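Alanine racemase (Corynebacterium glutamicum, PDB 2DY3) binds pyridoxal-5'-phosphate and belongs to a family of two-domain proteins that join a TIM-barrel-like N-terminal domain to a largely beta C-terminal domain. Local coordinates at residues B[2-7]-B[238-243]; B[289-294]-B[322-327]; B[269-274]-B[307-312]. All coordinates share one frame; numbering follows the deposited sequence.

Contact 1. Residues B[2-7]-B[238-243]; sequences NLLTTK and WEAKVS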
ATOM      1  N   ASN B   2      14.771  -5.234  11.402  1.00 28.14           N
ATOM      2  CA  ASN B   2      14.068  -5.110  10.133  1.00 25.93           C
ATOM      3  C   ASN B   2      14.830  -4.259   9.121  1.00 23.81           C
ATOM      4  O   ASN B   2      15.375  -3.213   9.461  1.00 22.68           O
ATOM      5  CB  ASN B   2      12.677  -4.534  10.379  1.00 28.29           C
ATOM      6  CG  ASN B   2      11.810  -5.472  11.185  1.00 30.85           C
ATOM      7  OD1 ASN B   2      11.632  -6.635  10.815  1.00 30.63           O
ATOM      8  ND2 ASN B   2      11.269  -4.981  12.296  1.00 32.24           N
ATOM      9  N   LEU B   3      14.850  -4.712   7.872  1.00 22.23           N
ATOM     10  CA  LEU B   3      15.568  -4.008   6.811  1.00 21.65           C
ATOM     11  C   LEU B   3      14.813  -2.821   6.221  1.00 20.36           C
ATOM     12  O   LEU B   3      15.406  -1.960   5.577  1.00 22.24           O
ATOM     13  CB  LEU B   3      15.905  -4.986   5.683  1.00 20.23           C
ATOM     14  CG  LEU B   3      16.734  -6.222   6.045  1.00 21.65           C
ATOM     15  CD1 LEU B   3      16.741  -7.193   4.863  1.00 19.03           C
ATOM     16  CD2 LEU B   3      18.146  -5.806   6.419  1.00 20.33           C
ATOM     17  N   LEU B   4      13.505  -2.778   6.434  1.00 18.36           N
ATOM     18  CA  LEU B   4      12.692  -1.706   5.882  1.00 16.47           C
ATOM     19  C   LEU B   4      11.684  -1.202   6.908  1.00 15.91           C
ATOM     20  O   LEU B   4      10.834  -1.954   7.376  1.00 18.15           O
ATOM     21  CB  LEU B   4      11.963  -2.214   4.637  1.00 13.44           C
ATOM     22  CG  LEU B   4      11.121  -1.200   3.867  1.00 13.03           C
ATOM     23  CD1 LEU B   4      12.020  -0.068   3.376  1.00 11.98           C
ATOM     24  CD2 LEU B   4      10.428  -1.895   2.696  1.00  8.96           C
ATOM     25  N   THR B   5      11.760   0.076   7.247  1.00 15.29           N
ATOM     26  CA  THR B   5      10.848   0.612   8.246  1.00 16.89           C
ATOM     27  C   THR B   5      10.505   2.080   8.056  1.00 17.31           C
ATOM     28  O   THR B   5      11.125   2.791   7.263  1.00 17.27           O
ATOM     29  CB  THR B   5      11.456   0.493   9.660  1.00 18.14           C
ATOM     30  OG1 THR B   5      12.473   1.488   9.818  1.00 17.94           O
ATOM     31  CG2 THR B   5      12.093  -0.880   9.871  1.00 17.62           C
ATOM     32  N   THR B   6       9.489   2.517   8.790  1.00 17.28           N
ATOM     33  CA  THR B   6       9.093   3.912   8.805  1.00 18.23           C
ATOM     34  C   THR B   6       9.237   4.302  10.271  1.00 19.82           C
ATOM     35  O   THR B   6       8.721   3.610  11.151  1.00 21.19           O
ATOM     36  CB  THR B   6       7.628   4.130   8.380  1.00 19.57           C
ATOM     37  OG1 THR B   6       6.775   3.222   9.095  1.00 21.47           O
ATOM     38  CG2 THR B   6       7.470   3.931   6.878  1.00 18.49           C
ATOM     39  N   LYS B   7       9.976   5.373  10.534  1.00 19.90           N
ATOM     40  CA  LYS B   7      10.161   5.858  11.899  1.00 21.49           C
ATOM     41  C   LYS B   7       9.086   6.895  12.144  1.00 21.39           C
ATOM     42  O   LYS B   7       9.011   7.884  11.420  1.00 20.86           O
ATOM     43  CB  LYS B   7      11.508   6.558  12.075  1.00 22.95           C
ATOM     44  CG  LYS B   7      12.732   5.678  12.197  1.00 29.10           C
ATOM     45  CD  LYS B   7      13.943   6.571  12.451  1.00 30.15           C
ATOM     46  CE  LYS B   7      15.209   5.781  12.735  1.00 35.51           C
ATOM     47  NZ  LYS B   7      16.375   6.690  12.971  1.00 33.46           N
ATOM     48  N   TRP B 238      11.096   7.233   6.099  1.00 13.36           N
ATOM     49  CA  TRP B 238      11.074   5.911   5.466  1.00 15.33           C
ATOM     50  C   TRP B 238      12.532   5.584   5.163  1.00 16.60           C
ATOM     51  O   TRP B 238      13.201   6.325   4.444  1.00 16.61           O
ATOM     52  CB  TRP B 238      10.244   5.956   4.170  1.00 13.32           C
ATOM     53  CG  TRP B 238       9.882   4.601   3.587  1.00 13.24           C
ATOM     54  CD1 TRP B 238       9.764   3.420   4.266  1.00 12.86           C
ATOM     55  CD2 TRP B 238       9.508   4.319   2.230  1.00 13.05           C
ATOM     56  NE1 TRP B 238       9.338   2.428   3.421  1.00 13.98           N
ATOM     57  CE2 TRP B 238       9.170   2.951   2.166  1.00 14.93           C
ATOM     58  CE3 TRP B 238       9.420   5.091   1.065  1.00 13.45           C
ATOM     59  CZ2 TRP B 238       8.749   2.336   0.982  1.00 14.68           C
ATOM     60  CZ3 TRP B 238       9.003   4.480  -0.109  1.00 14.15           C
ATOM     61  CH2 TRP B 238       8.672   3.116  -0.142  1.00 12.67           C
ATOM     62  N   GLU B 239      13.031   4.485   5.721  1.00 17.76           N
ATOM     63  CA  GLU B 239      14.426   4.116   5.514  1.00 20.71           C
ATOM     64  C   GLU B 239      14.662   2.611   5.423  1.00 21.40           C
ATOM     65  O   GLU B 239      13.944   1.805   6.022  1.00 21.18           O
ATOM     66  CB  GLU B 239      15.294   4.700   6.640  1.00 22.48           C
ATOM     67  CG  GLU B 239      15.036   4.095   8.010  1.00 27.04           C
ATOM     68  CD  GLU B 239      15.718   4.859   9.143  1.00 29.94           C
ATOM     69  OE1 GLU B 239      15.704   4.364  10.287  1.00 30.12           O
ATOM     70  OE2 GLU B 239      16.259   5.956   8.894  1.00 33.01           O
ATOM     71  N   ALA B 240      15.690   2.245   4.670  1.00 19.81           N
ATOM     72  CA  ALA B 240      16.040   0.848   4.485  1.00 21.03           C
ATOM     73  C   ALA B 240      17.525   0.651   4.726  1.00 21.56           C
ATOM     74  O   ALA B 240      18.310   1.595   4.671  1.00 23.35           O
ATOM     75  CB  ALA B 240      15.681   0.406   3.067  1.00 19.00           C
ATOM     76  N   LYS B 241      17.903  -0.584   5.013  1.00 22.68           N
ATOM     77  CA  LYS B 241      19.297  -0.905   5.228  1.00 21.11           C
ATOM     78  C   LYS B 241      19.775  -1.593   3.956  1.00 19.86           C
ATOM     79  O   LYS B 241      19.126  -2.521   3.465  1.00 17.53           O
ATOM     80  CB  LYS B 241      19.439  -1.822   6.444  1.00 24.94           C
ATOM     81  CG  LYS B 241      18.953  -1.157   7.727  1.00 27.39           C
ATOM     82  CD  LYS B 241      19.487  -1.847   8.966  1.00 32.00           C
ATOM     83  CE  LYS B 241      19.222  -1.002  10.206  1.00 32.66           C
ATOM     84  NZ  LYS B 241      19.740  -1.641  11.447  1.00 35.85           N
ATOM     85  N   VAL B 242      20.890  -1.116   3.412  1.00 17.02           N
ATOM     86  CA  VAL B 242      21.451  -1.682   2.196  1.00 15.76           C
ATOM     87  C   VAL B 242      21.748  -3.161   2.400  1.00 17.03           C
ATOM     88  O   VAL B 242      22.426  -3.541   3.353  1.00 17.72           O
ATOM     89  CB  VAL B 242      22.750  -0.946   1.801  1.00 16.24           C
ATOM     90  CG1 VAL B 242      23.332  -1.553   0.520  1.00 13.22           C
ATOM     91  CG2 VAL B 242      22.462   0.539   1.613  1.00 14.12           C
ATOM     92  N   SER B 243      21.235  -3.995   1.504  1.00 16.31           N
ATOM     93  CA  SER B 243      21.442  -5.432   1.617  1.00 17.82           C
ATOM     94  C   SER B 243      22.767  -5.875   1.020  1.00 18.84           C
ATOM     95  O   SER B 243      23.428  -6.766   1.548  1.00 19.39           O
ATOM     96  CB  SER B 243      20.303  -6.177   0.924  1.00 18.69           C
ATOM     97  OG  SER B 243      20.247  -5.841  -0.449  1.00 17.97           O
TER
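Three backbone hydrogen bonds zip the N-terminal segment 2-7 to the strand running through W238-K241. T5 and E239 are a hydrogen-bonded antiparallel pair: T5 N donates to E239 O at 3.0 Å, and the return bond from E239 N to T5 O is almost as straight (174° at the hydrogen). Further along, K241 N binds L3 O at 2.9 Å, while the CA-H of A240 also leans on that carbonyl, CA to O 3.1 Å.

The apolar side lies on the face carrying L4, T6, W238 and A240. L4 has CG anti to its backbone N (chi1 -176°), and beyond it CD1 sits 3.7 Å from CB of A240 and the same distance from NE1 of W238. T6 brings its methyl CG2 to within 3.5 Å of CD1 of W238, obliquely to the ring, whereas T5 O approaches this same CD1 at the indole edge, near the ring plane. NE1 is buried here and has no polar partner in the model. This is where the very start of the chain joins the sheet of the C-terminal domain, more than 230 residues later in sequence: strand 4-8 slots in between strand 236-247 and strand 357-360, so both chain ends meet in one sheet. L3 also packs on T83 of the second subunit.

Charge gathers on the other face. E239 lies alongside T5, both pointing the same way, and its extended chain crosses that of K7. The salt bridge from K7 NZ to E239 OE1 is long, and OE1 is placed with some doubt. K323 on the neighbouring strand comes close to K7 as a like charge and packs against E239.

Contact 2. Residues B[289-294]-B[322-327]; sequences VTIDGL and AKAVIF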
ATOM      1  N   VAL B 289      18.487   8.499  -2.553  1.00 17.01           N
ATOM      2  CA  VAL B 289      18.248   8.168  -1.162  1.00 18.02           C
ATOM      3  C   VAL B 289      19.426   8.832  -0.458  1.00 18.67           C
ATOM      4  O   VAL B 289      20.374   9.275  -1.112  1.00 15.93           O
ATOM      5  CB  VAL B 289      18.275   6.643  -0.902  1.00 18.31           C
ATOM      6  CG1 VAL B 289      17.300   5.938  -1.836  1.00 19.60           C
ATOM      7  CG2 VAL B 289      19.670   6.104  -1.078  1.00 18.05           C
ATOM      8  N   THR B 290      19.377   8.913   0.863  1.00 18.86           N
ATOM      9  CA  THR B 290      20.463   9.547   1.587  1.00 21.66           C
ATOM     10  C   THR B 290      21.077   8.610   2.614  1.00 20.62           C
ATOM     11  O   THR B 290      20.395   8.138   3.524  1.00 19.09           O
ATOM     12  CB  THR B 290      19.988  10.815   2.323  1.00 22.18           C
ATOM     13  OG1 THR B 290      19.164  10.440   3.433  1.00 29.46           O
ATOM     14  CG2 THR B 290      19.187  11.699   1.399  1.00 19.56           C
ATOM     15  N   ILE B 291      22.373   8.356   2.459  1.00 18.94           N
ATOM     16  CA  ILE B 291      23.109   7.499   3.375  1.00 17.80           C
ATOM     17  C   ILE B 291      24.115   8.377   4.122  1.00 19.28           C
ATOM     18  O   ILE B 291      25.033   8.932   3.526  1.00 18.06           O
ATOM     19  CB  ILE B 291      23.850   6.386   2.613  1.00 15.88           C
ATOM     20  CG1 ILE B 291      22.840   5.519   1.856  1.00 13.87           C
ATOM     21  CG2 ILE B 291      24.656   5.536   3.587  1.00 17.63           C
ATOM     22  CD1 ILE B 291      23.465   4.402   1.038  1.00 12.11           C
ATOM     23  N   ASP B 292      23.929   8.504   5.431  1.00 21.17           N
ATOM     24  CA  ASP B 292      24.808   9.333   6.249  1.00 22.02           C
ATOM     25  C   ASP B 292      24.770  10.777   5.770  1.00 22.07           C
ATOM     26  O   ASP B 292      25.789  11.465   5.751  1.00 22.74           O
ATOM     27  CB  ASP B 292      26.247   8.813   6.207  1.00 22.43           C
ATOM     28  CG  ASP B 292      26.413   7.503   6.947  1.00 23.77           C
ATOM     29  OD1 ASP B 292      25.943   7.410   8.103  1.00 25.73           O
ATOM     30  OD2 ASP B 292      27.020   6.571   6.379  1.00 24.76           O
ATOM     31  N   GLY B 293      23.587  11.224   5.362  1.00 21.29           N
ATOM     32  CA  GLY B 293      23.441  12.592   4.910  1.00 20.31           C
ATOM     33  C   GLY B 293      23.841  12.879   3.477  1.00 20.69           C
ATOM     34  O   GLY B 293      23.689  14.011   3.024  1.00 21.49           O
ATOM     35  N   LEU B 294      24.352  11.882   2.757  1.00 19.54           N
ATOM     36  CA  LEU B 294      24.741  12.107   1.365  1.00 20.91           C
ATOM     37  C   LEU B 294      23.825  11.387   0.372  1.00 19.53           C
ATOM     38  O   LEU B 294      23.384  10.268   0.611  1.00 19.76           O
ATOM     39  CB  LEU B 294      26.199  11.692   1.135  1.00 21.86           C
ATOM     40  CG  LEU B 294      27.260  12.620   1.742  1.00 23.54           C
ATOM     41  CD1 LEU B 294      28.557  12.436   1.006  1.00 26.45           C
ATOM     42  CD2 LEU B 294      26.830  14.065   1.616  1.00 25.13           C
ATOM     43  N   ALA B 322      24.292  -0.260   5.744  1.00 18.00           N
ATOM     44  CA  ALA B 322      24.204   1.190   5.854  1.00 16.51           C
ATOM     45  C   ALA B 322      22.744   1.613   5.741  1.00 17.38           C
ATOM     46  O   ALA B 322      21.979   1.034   4.968  1.00 14.63           O
ATOM     47  CB  ALA B 322      25.023   1.848   4.757  1.00 17.02           C
ATOM     48  N   LYS B 323      22.362   2.618   6.525  1.00 18.06           N
ATOM     49  CA  LYS B 323      20.997   3.123   6.510  1.00 17.89           C
ATOM     50  C   LYS B 323      20.771   4.095   5.360  1.00 17.13           C
ATOM     51  O   LYS B 323      21.444   5.128   5.261  1.00 14.28           O
ATOM     52  CB  LYS B 323      20.680   3.838   7.823  1.00 22.05           C
ATOM     53  CG  LYS B 323      20.542   2.919   9.024  1.00 27.45           C
ATOM     54  CD  LYS B 323      20.487   3.725  10.312  1.00 30.56           C
ATOM     55  CE  LYS B 323      19.387   4.781  10.275  1.00 33.10           C
ATOM     56  NZ  LYS B 323      19.341   5.589  11.539  1.00 36.02           N
ATOM     57  N   ALA B 324      19.820   3.756   4.496  1.00 14.81           N
ATOM     58  CA  ALA B 324      19.475   4.601   3.359  1.00 14.19           C
ATOM     59  C   ALA B 324      18.112   5.260   3.594  1.00 15.26           C
ATOM     60  O   ALA B 324      17.086   4.578   3.655  1.00 16.19           O
ATOM     61  CB  ALA B 324      19.435   3.768   2.084  1.00 13.91           C
ATOM     62  N   VAL B 325      18.108   6.579   3.737  1.00 14.73           N
ATOM     63  CA  VAL B 325      16.870   7.326   3.946  1.00 16.07           C
ATOM     64  C   VAL B 325      16.212   7.608   2.597  1.00 16.87           C
ATOM     65  O   VAL B 325      16.815   8.228   1.728  1.00 18.90           O
ATOM     66  CB  VAL B 325      17.136   8.690   4.665  1.00 17.19           C
ATOM     67  CG1 VAL B 325      15.841   9.487   4.783  1.00 14.88           C
ATOM     68  CG2 VAL B 325      17.739   8.449   6.052  1.00 16.31           C
ATOM     69  N   ILE B 326      14.980   7.140   2.421  1.00 16.24           N
ATOM     70  CA  ILE B 326      14.248   7.369   1.179  1.00 17.44           C
ATOM     71  C   ILE B 326      13.642   8.766   1.294  1.00 18.32           C
ATOM     72  O   ILE B 326      13.665   9.552   0.344  1.00 18.96           O
ATOM     73  CB  ILE B 326      13.160   6.292   0.982  1.00 16.07           C
ATOM     74  CG1 ILE B 326      13.836   4.915   0.859  1.00 14.14           C
ATOM     75  CG2 ILE B 326      12.317   6.614  -0.241  1.00 14.36           C
ATOM     76  CD1 ILE B 326      12.875   3.730   0.818  1.00 11.77           C
ATOM     77  N   PHE B 327      13.111   9.066   2.476  1.00 17.11           N
ATOM     78  CA  PHE B 327      12.576  10.389   2.779  1.00 17.45           C
ATOM     79  C   PHE B 327      12.348  10.489   4.280  1.00 17.73           C
ATOM     80  O   PHE B 327      12.004   9.506   4.935  1.00 16.46           O
ATOM     81  CB  PHE B 327      11.290  10.693   1.981  1.00 19.07           C
ATOM     82  CG  PHE B 327      10.040  10.026   2.504  1.00 16.23           C
ATOM     83  CD1 PHE B 327       9.398  10.501   3.632  1.00 16.25           C
ATOM     84  CD2 PHE B 327       9.474   8.962   1.819  1.00 16.81           C
ATOM     85  CE1 PHE B 327       8.210   9.933   4.065  1.00 18.80           C
ATOM     86  CE2 PHE B 327       8.285   8.389   2.247  1.00 18.33           C
ATOM     87  CZ  PHE B 327       7.654   8.877   3.370  1.00 15.26           C
TER
HETATM   88  O   HOH W   1      22.123   7.108   6.999  1.00 31.61           O
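T290 and V325 form a hydrogen-bonded antiparallel pair, T290 N donating a hydrogen bond to V325 O and V325 N one to T290 O, each at 2.8 Å; the N-to-C directions of the two short strand segments make 143°. The first bond reaches a lone pair in the carbonyl plane; in the second the donor stands above that plane. Strand 288-291 belongs to a beta hairpin of the C-terminal domain: a type I' turn from I291 to L294 reverses it into strand 294-299, and strand 323-325 lines its other edge.

I291 and V289 pack on the face that holds A324. CG1 of I291 and CG2 of V289 meet the single methyl of A324, at 3.8 and 3.9 Å from its CB, and CG2 of I291 reaches CB of A322. The same face of the hairpin continues onto I309 of strand 307-312. On the opposite face OG1 of T290, lodged between its backbone N and carbonyl carbon (chi1 71°), lies against CB of V325 and is hydrogen-bonded to N330 O. Where the pairing gives out at the turn, one water accepts from D292 N at 2.8 Å and donates to K323 O at 2.7 Å.

Contact 3. Residues B[269-274]-B[307-312]; sequences AVVPAG and FVISLG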
ATOM      1  N   ALA B 269      24.470  -0.135  -4.932  1.00 18.29           N
ATOM      2  CA  ALA B 269      24.013  -0.700  -3.674  1.00 16.71           C
ATOM      3  C   ALA B 269      22.557  -1.115  -3.850  1.00 17.11           C
ATOM      4  O   ALA B 269      21.790  -0.458  -4.554  1.00 13.89           O
ATOM      5  CB  ALA B 269      24.143   0.330  -2.542  1.00 16.64           C
ATOM      6  N   VAL B 270      22.188  -2.224  -3.225  1.00 15.61           N
ATOM      7  CA  VAL B 270      20.824  -2.713  -3.310  1.00 15.86           C
ATOM      8  C   VAL B 270      20.091  -2.360  -2.024  1.00 15.06           C
ATOM      9  O   VAL B 270      20.590  -2.617  -0.934  1.00 14.00           O
ATOM     10  CB  VAL B 270      20.797  -4.243  -3.502  1.00 16.39           C
ATOM     11  CG1 VAL B 270      19.360  -4.729  -3.639  1.00 17.28           C
ATOM     12  CG2 VAL B 270      21.600  -4.622  -4.746  1.00 17.71           C
ATOM     13  N   VAL B 271      18.927  -1.734  -2.143  1.00 16.51           N
ATOM     14  CA  VAL B 271      18.151  -1.407  -0.957  1.00 16.78           C
ATOM     15  C   VAL B 271      16.874  -2.233  -1.029  1.00 16.56           C
ATOM     16  O   VAL B 271      16.152  -2.207  -2.022  1.00 18.16           O
ATOM     17  CB  VAL B 271      17.872   0.123  -0.854  1.00 18.49           C
ATOM     18  CG1 VAL B 271      18.222   0.801  -2.158  1.00 21.46           C
ATOM     19  CG2 VAL B 271      16.435   0.382  -0.456  1.00 19.98           C
ATOM     20  N   PRO B 272      16.607  -3.013   0.025  1.00 16.06           N
ATOM     21  CA  PRO B 272      15.459  -3.906   0.201  1.00 16.07           C
ATOM     22  C   PRO B 272      14.076  -3.265   0.241  1.00 15.77           C
ATOM     23  O   PRO B 272      13.367  -3.377   1.236  1.00 14.08           O
ATOM     24  CB  PRO B 272      15.796  -4.637   1.503  1.00 16.25           C
ATOM     25  CG  PRO B 272      16.481  -3.581   2.287  1.00 13.73           C
ATOM     26  CD  PRO B 272      17.423  -2.978   1.252  1.00 15.45           C
ATOM     27  N   ALA B 273      13.701  -2.609  -0.851  1.00 17.23           N
ATOM     28  CA  ALA B 273      12.389  -1.978  -0.973  1.00 16.18           C
ATOM     29  C   ALA B 273      12.008  -1.965  -2.454  1.00 16.09           C
ATOM     30  O   ALA B 273      12.787  -1.488  -3.283  1.00 15.20           O
ATOM     31  CB  ALA B 273      12.431  -0.560  -0.420  1.00 18.14           C
ATOM     32  N   GLY B 274      10.824  -2.499  -2.775  1.00 13.40           N
ATOM     33  CA  GLY B 274      10.353  -2.553  -4.156  1.00 14.29           C
ATOM     34  C   GLY B 274       8.917  -2.058  -4.307  1.00 15.19           C
ATOM     35  O   GLY B 274       8.331  -1.576  -3.337  1.00 16.45           O
ATOM     36  N   PHE B 307      15.320  -1.979  -5.244  1.00 17.26           N
ATOM     37  CA  PHE B 307      15.757  -1.044  -6.270  1.00 16.67           C
ATOM     38  C   PHE B 307      17.240  -0.793  -6.034  1.00 17.98           C
ATOM     39  O   PHE B 307      17.771  -1.129  -4.971  1.00 18.63           O
ATOM     40  CB  PHE B 307      14.965   0.273  -6.253  1.00 16.17           C
ATOM     41  CG  PHE B 307      15.167   1.114  -5.024  1.00 17.06           C
ATOM     42  CD1 PHE B 307      14.294   1.017  -3.951  1.00 14.74           C
ATOM     43  CD2 PHE B 307      16.186   2.059  -4.970  1.00 17.57           C
ATOM     44  CE1 PHE B 307      14.428   1.844  -2.858  1.00 13.41           C
ATOM     45  CE2 PHE B 307      16.324   2.890  -3.875  1.00 13.82           C
ATOM     46  CZ  PHE B 307      15.443   2.784  -2.818  1.00 15.28           C
ATOM     47  N   VAL B 308      17.907  -0.205  -7.018  1.00 16.70           N
ATOM     48  CA  VAL B 308      19.343   0.024  -6.921  1.00 16.34           C
ATOM     49  C   VAL B 308      19.721   1.497  -6.976  1.00 16.72           C
ATOM     50  O   VAL B 308      19.030   2.312  -7.593  1.00 13.93           O
ATOM     51  CB  VAL B 308      20.074  -0.713  -8.076  1.00 17.60           C
ATOM     52  CG1 VAL B 308      21.574  -0.710  -7.847  1.00 17.56           C
ATOM     53  CG2 VAL B 308      19.535  -2.129  -8.202  1.00 15.33           C
ATOM     54  N   ILE B 309      20.830   1.824  -6.322  1.00 16.24           N
ATOM     55  CA  ILE B 309      21.342   3.188  -6.304  1.00 16.76           C
ATOM     56  C   ILE B 309      22.813   3.141  -6.710  1.00 19.03           C
ATOM     57  O   ILE B 309      23.505   2.144  -6.460  1.00 17.25           O
ATOM     58  CB  ILE B 309      21.233   3.823  -4.893  1.00 16.90           C
ATOM     59  CG1 ILE B 309      22.112   3.055  -3.901  1.00 15.00           C
ATOM     60  CG2 ILE B 309      19.786   3.802  -4.421  1.00 14.01           C
ATOM     61  CD1 ILE B 309      22.166   3.695  -2.525  1.00 13.40           C
ATOM     62  N   SER B 310      23.287   4.210  -7.344  1.00 19.72           N
ATOM     63  CA  SER B 310      24.676   4.261  -7.766  1.00 22.56           C
ATOM     64  C   SER B 310      25.523   5.001  -6.741  1.00 21.09           C
ATOM     65  O   SER B 310      25.188   6.104  -6.307  1.00 20.54           O
ATOM     66  CB  SER B 310      24.806   4.929  -9.143  1.00 24.66           C
ATOM     67  OG  SER B 310      24.254   6.231  -9.144  1.00 28.89           O
ATOM     68  N   LEU B 311      26.623   4.372  -6.358  1.00 20.67           N
ATOM     69  CA  LEU B 311      27.542   4.935  -5.386  1.00 20.27           C
ATOM     70  C   LEU B 311      28.712   5.592  -6.118  1.00 20.37           C
ATOM     71  O   LEU B 311      29.579   6.209  -5.499  1.00 21.26           O
ATOM     72  CB  LEU B 311      28.070   3.817  -4.484  1.00 18.48           C
ATOM     73  CG  LEU B 311      27.031   2.890  -3.847  1.00 18.21           C
ATOM     74  CD1 LEU B 311      27.737   1.810  -3.031  1.00 15.67           C
ATOM     75  CD2 LEU B 311      26.091   3.704  -2.961  1.00 16.88           C
ATOM     76  N   GLY B 312      28.733   5.463  -7.438  1.00 21.47           N
ATOM     77  CA  GLY B 312      29.840   6.024  -8.191  1.00 22.19           C
ATOM     78  C   GLY B 312      31.057   5.203  -7.808  1.00 22.13           C
ATOM     79  O   GLY B 312      31.000   3.973  -7.825  1.00 22.04           O
TER
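The carbonyl oxygen of V271 takes two N-H groups: A273 N, from its own segment, at 2.7 Å, and F307 N across the contact at 3.3 Å, a weak bond. The short bond closes an inverse gamma turn centred on P272, which swings the chain off the strand just as its pairing with F307 ends. In return V271 N donates to F307 O at 3.1 Å, nearly straight at 175°. Two residues back on one strand and two on along the other, A269 and I309 repeat the hydrogen-bonded antiparallel pattern, with A269 N binding I309 O and I309 N binding A269 O.

F307 carries the apolar part. Its CG stands between the backbone N and carbonyl carbon (chi1 66°), and from there the ring reaches across to V271. CG1 of V271 lies over one face in a CH-pi contact, 3.6 Å from the ring centroid and displaced toward the rim, where CE2 is nearest; CG2 touches CE1 and CZ. A273 O comes in at the ring edge instead, near the plane, 3.0 Å from CD1. The same face of the sheet continues with A269, whose CB rests 3.7 Å from CG1 of I309 and also meets the two methyls of L311. V289 packs on F307 and, with I291, on I309, in the core of the C-terminal beta domain.

V270 and V308 point to the other face and make a non-hydrogen-bonded pair. There they pack on S130 and R129 of the second subunit, respectively, and the side chain of V270 is about 11 Å from a bound pyridoxal-5'-phosphate. All the hydrogen bonds between the segments are backbone to backbone, so the pairing does not depend on polar side chains; one face packs in the domain core, while V270 and V308 meet the second subunit.

Overall arrangement
All three contacts sit in one mixed sheet of the C-terminal domain. The centre of contact 1 is about 10 Å from that of contact 2 and about 12 Å from that of contact 3; the centres of contacts 2 and 3 are about 11 Å apart. Strand 236-247 ties them together: it pairs with 4-8 in contact 1 and also borders strand 323-325 of contact 2 and strand 267-271 of contact 3. Along the chain contact 1 closes first, whereas the segments of contacts 2 and 3 alternate, and these two contacts share a core. Contacts 1 and 3 reach the second subunit; contact 2 does not. The sheet thus draws in the N-terminus while offering a surface for dimer assembly.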